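Local coordinates for response regulator CheY-like protein (Mesorhizobium loti, PDB 3SNK) that probably acts in pilus assembly as part of a longer, putatively ATP-binding protein, of which this is the N-terminal CheY-like receiver domain, at residues I91-E96 with D112-P117. Numbering follows the deposited sequence.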
loop_
_atom_site.group_PDB
_atom_site.type_symbol
_atom_site.label_atom_id
_atom_site.label_comp_id
_atom_site.label_asym_id
_atom_site.label_seq_id
_atom_site.Cartn_x
_atom_site.Cartn_y
_atom_site.Cartn_z
ATOM N N ILE A 91 -3.383 2.445 0.560
ATOM C CA ILE A 91 -2.912 3.443 -0.408
ATOM C C ILE A 91 -2.375 2.653 -1.565
ATOM O O ILE A 91 -1.468 1.836 -1.374
ATOM C CB ILE A 91 -1.916 4.475 0.178
ATOM C CG1 ILE A 91 -2.620 5.332 1.245
ATOM C CG2 ILE A 91 -1.339 5.372 -0.941
ATOM C CD1 ILE A 91 -1.668 6.048 2.228
ATOM N N ALA A 92 -2.980 2.834 -2.745
ATOM C CA ALA A 92 -2.529 2.094 -3.923
ATOM C C ALA A 92 -1.642 2.969 -4.782
ATOM O O ALA A 92 -1.953 4.131 -5.033
ATOM C CB ALA A 92 -3.713 1.590 -4.725
ATOM N N VAL A 93 -0.502 2.402 -5.199
ATOM C CA VAL A 93 0.451 3.049 -6.083
ATOM C C VAL A 93 0.560 2.150 -7.299
ATOM O O VAL A 93 0.794 0.940 -7.180
ATOM C CB VAL A 93 1.836 3.350 -5.431
ATOM C CG1 VAL A 93 2.711 4.191 -6.363
ATOM C CG2 VAL A 93 1.673 4.038 -4.081
ATOM N N SER A 94 0.368 2.731 -8.472
ATOM C CA SER A 94 0.491 1.963 -9.695
ATOM C C SER A 94 0.902 2.848 -10.835
ATOM O O SER A 94 0.821 4.076 -10.743
ATOM C CB SER A 94 -0.840 1.281 -10.026
ATOM O OG SER A 94 -1.769 2.203 -10.578
ATOM N N ASP A 95 1.282 2.216 -11.944
ATOM C CA ASP A 95 1.498 2.895 -13.220
ATOM C C ASP A 95 0.092 2.935 -13.846
ATOM O O ASP A 95 -0.874 2.690 -13.120
ATOM C CB ASP A 95 2.541 2.138 -14.061
ATOM C CG ASP A 95 3.945 2.218 -13.487
ATOM O OD1 ASP A 95 4.538 3.330 -13.513
ATOM O OD2 ASP A 95 4.457 1.173 -13.018
ATOM N N GLU A 96 -0.053 3.203 -15.138
ATOM C CA GLU A 96 -1.393 3.212 -15.739
ATOM C C GLU A 96 -1.963 1.804 -15.774
ATOM O O GLU A 96 -1.224 0.834 -15.972
ATOM C CB GLU A 96 -1.373 3.814 -17.161
ATOM C CG GLU A 96 -2.709 4.430 -17.552
ATOM C CD GLU A 96 -3.050 4.378 -19.030
ATOM O OE1 GLU A 96 -2.296 4.967 -19.840
ATOM O OE2 GLU A 96 -4.093 3.776 -19.374
ATOM N N ASP A 112 -6.586 6.015 -1.506
ATOM C CA ASP A 112 -5.873 6.849 -2.452
ATOM C C ASP A 112 -5.270 6.020 -3.598
ATOM O O ASP A 112 -4.787 4.918 -3.379
ATOM C CB ASP A 112 -4.773 7.666 -1.728
ATOM C CG ASP A 112 -5.264 8.499 -0.538
ATOM O OD1 ASP A 112 -5.739 9.628 -0.760
ATOM O OD2 ASP A 112 -5.157 8.018 0.615
ATOM N N TRP A 113 -5.309 6.572 -4.813
ATOM C CA TRP A 113 -4.712 5.995 -6.015
ATOM C C TRP A 113 -3.555 6.887 -6.502
ATOM O O TRP A 113 -3.787 7.849 -7.226
ATOM C CB TRP A 113 -5.743 5.858 -7.126
ATOM C CG TRP A 113 -6.854 4.862 -6.948
ATOM C CD1 TRP A 113 -7.122 4.077 -5.861
ATOM C CD2 TRP A 113 -7.894 4.616 -7.893
ATOM N NE1 TRP A 113 -8.272 3.352 -6.078
ATOM C CE2 TRP A 113 -8.759 3.655 -7.326
ATOM C CE3 TRP A 113 -8.164 5.099 -9.188
ATOM C CZ2 TRP A 113 -9.863 3.146 -8.019
ATOM C CZ3 TRP A 113 -9.266 4.604 -9.865
ATOM C CH2 TRP A 113 -10.112 3.654 -9.275
ATOM N N LEU A 114 -2.324 6.572 -6.120
ATOM C CA LEU A 114 -1.178 7.393 -6.504
ATOM C C LEU A 114 -0.510 6.815 -7.737
ATOM O O LEU A 114 -0.454 5.594 -7.898
ATOM C CB LEU A 114 -0.194 7.530 -5.332
ATOM C CG LEU A 114 -0.816 8.010 -3.982
ATOM C CD1 LEU A 114 0.209 7.962 -2.857
ATOM C CD2 LEU A 114 -1.409 9.421 -4.092
ATOM N N HIS A 115 -0.075 7.695 -8.642
ATOM C CA HIS A 115 0.543 7.346 -9.919
ATOM C C HIS A 115 2.050 7.594 -9.849
ATOM O O HIS A 115 2.477 8.662 -9.409
ATOM C CB HIS A 115 -0.135 8.157 -11.049
ATOM C CG HIS A 115 0.303 7.807 -12.442
ATOM N ND1 HIS A 115 -0.087 6.621 -13.051
ATOM C CD2 HIS A 115 1.029 8.535 -13.329
ATOM C CE1 HIS A 115 0.450 6.645 -14.265
ATOM N NE2 HIS A 115 1.136 7.775 -14.478
ATOM N N LYS A 116 2.850 6.594 -10.272
ATOM C CA LYS A 116 4.316 6.622 -10.278
ATOM C C LYS A 116 4.879 7.513 -11.409
ATOM O O LYS A 116 4.367 7.443 -12.531
ATOM C CB LYS A 116 4.871 5.204 -10.428
ATOM C CG LYS A 116 5.334 4.568 -9.132
ATOM C CD LYS A 116 5.938 3.196 -9.406
ATOM C CE LYS A 116 6.410 2.490 -8.164
ATOM N NZ LYS A 116 6.980 1.164 -8.495
ATOM N N PRO A 117 5.940 8.331 -11.172
ATOM C CA PRO A 117 6.677 8.534 -9.905
ATOM C C PRO A 117 5.892 9.420 -8.943
ATOM O O PRO A 117 5.418 10.489 -9.341
ATOM C CB PRO A 117 7.991 9.188 -10.371
ATOM C CG PRO A 117 7.625 9.943 -11.613
ATOM C CD PRO A 117 6.493 9.173 -12.260
HETATM O O HOH W 1 -2.838 3.866 -8.347
#
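Ile91 lies beside Asp112 near the start of two parallel strands, and its CG2 reaches Leu114 CD1 at 3.6 Å. Helix 120-129 covers this face. Ala92 makes two backbone bonds to the second strand. Its N donates to Asp112 O at 2.8 Å, and its O accepts from Leu114 N at 2.7 Å. Its CB faces the other way, with Trp113 and helix 99-107. Val93 returns to the face of Leu114. CG1 is anti to the backbone N (chi1 -173°) and meets Lys116 CG at 3.8 Å, the two side chains crossing at about a right angle. Ser94 N donates to Leu114 O at 3.0 Å. A water donates to both Ser94 OG and Leu114 O, so this carbonyl takes two hydrogen bonds. Ser94 OG itself donates to Asp95 O, a bond that ties the strand to the turn after it. Ser94 O accepts from Lys116 N at 3.3 Å, with the donor above the carbonyl plane. Asp95 OD1 touches Lys116 CB rather than the amine. Glu96 N sits 3.6 Å from His115 CE1, at the ring edge and near its plane.

The strands are the last two of a receiver-type parallel sheet, joined by helix 99-107 in a beta-alpha-beta crossover. Lys116 is followed by a cis peptide to Pro117, the Lys-Pro pair familiar from receiver domains. Its extended chain carries NZ to salt bridges with Asp23 and Asp66. The backbone bonds and the Val93 contact thus help position a lysine that pairs with Asp23 and Asp66, consistent with a receiver-type phosphorylation pocket.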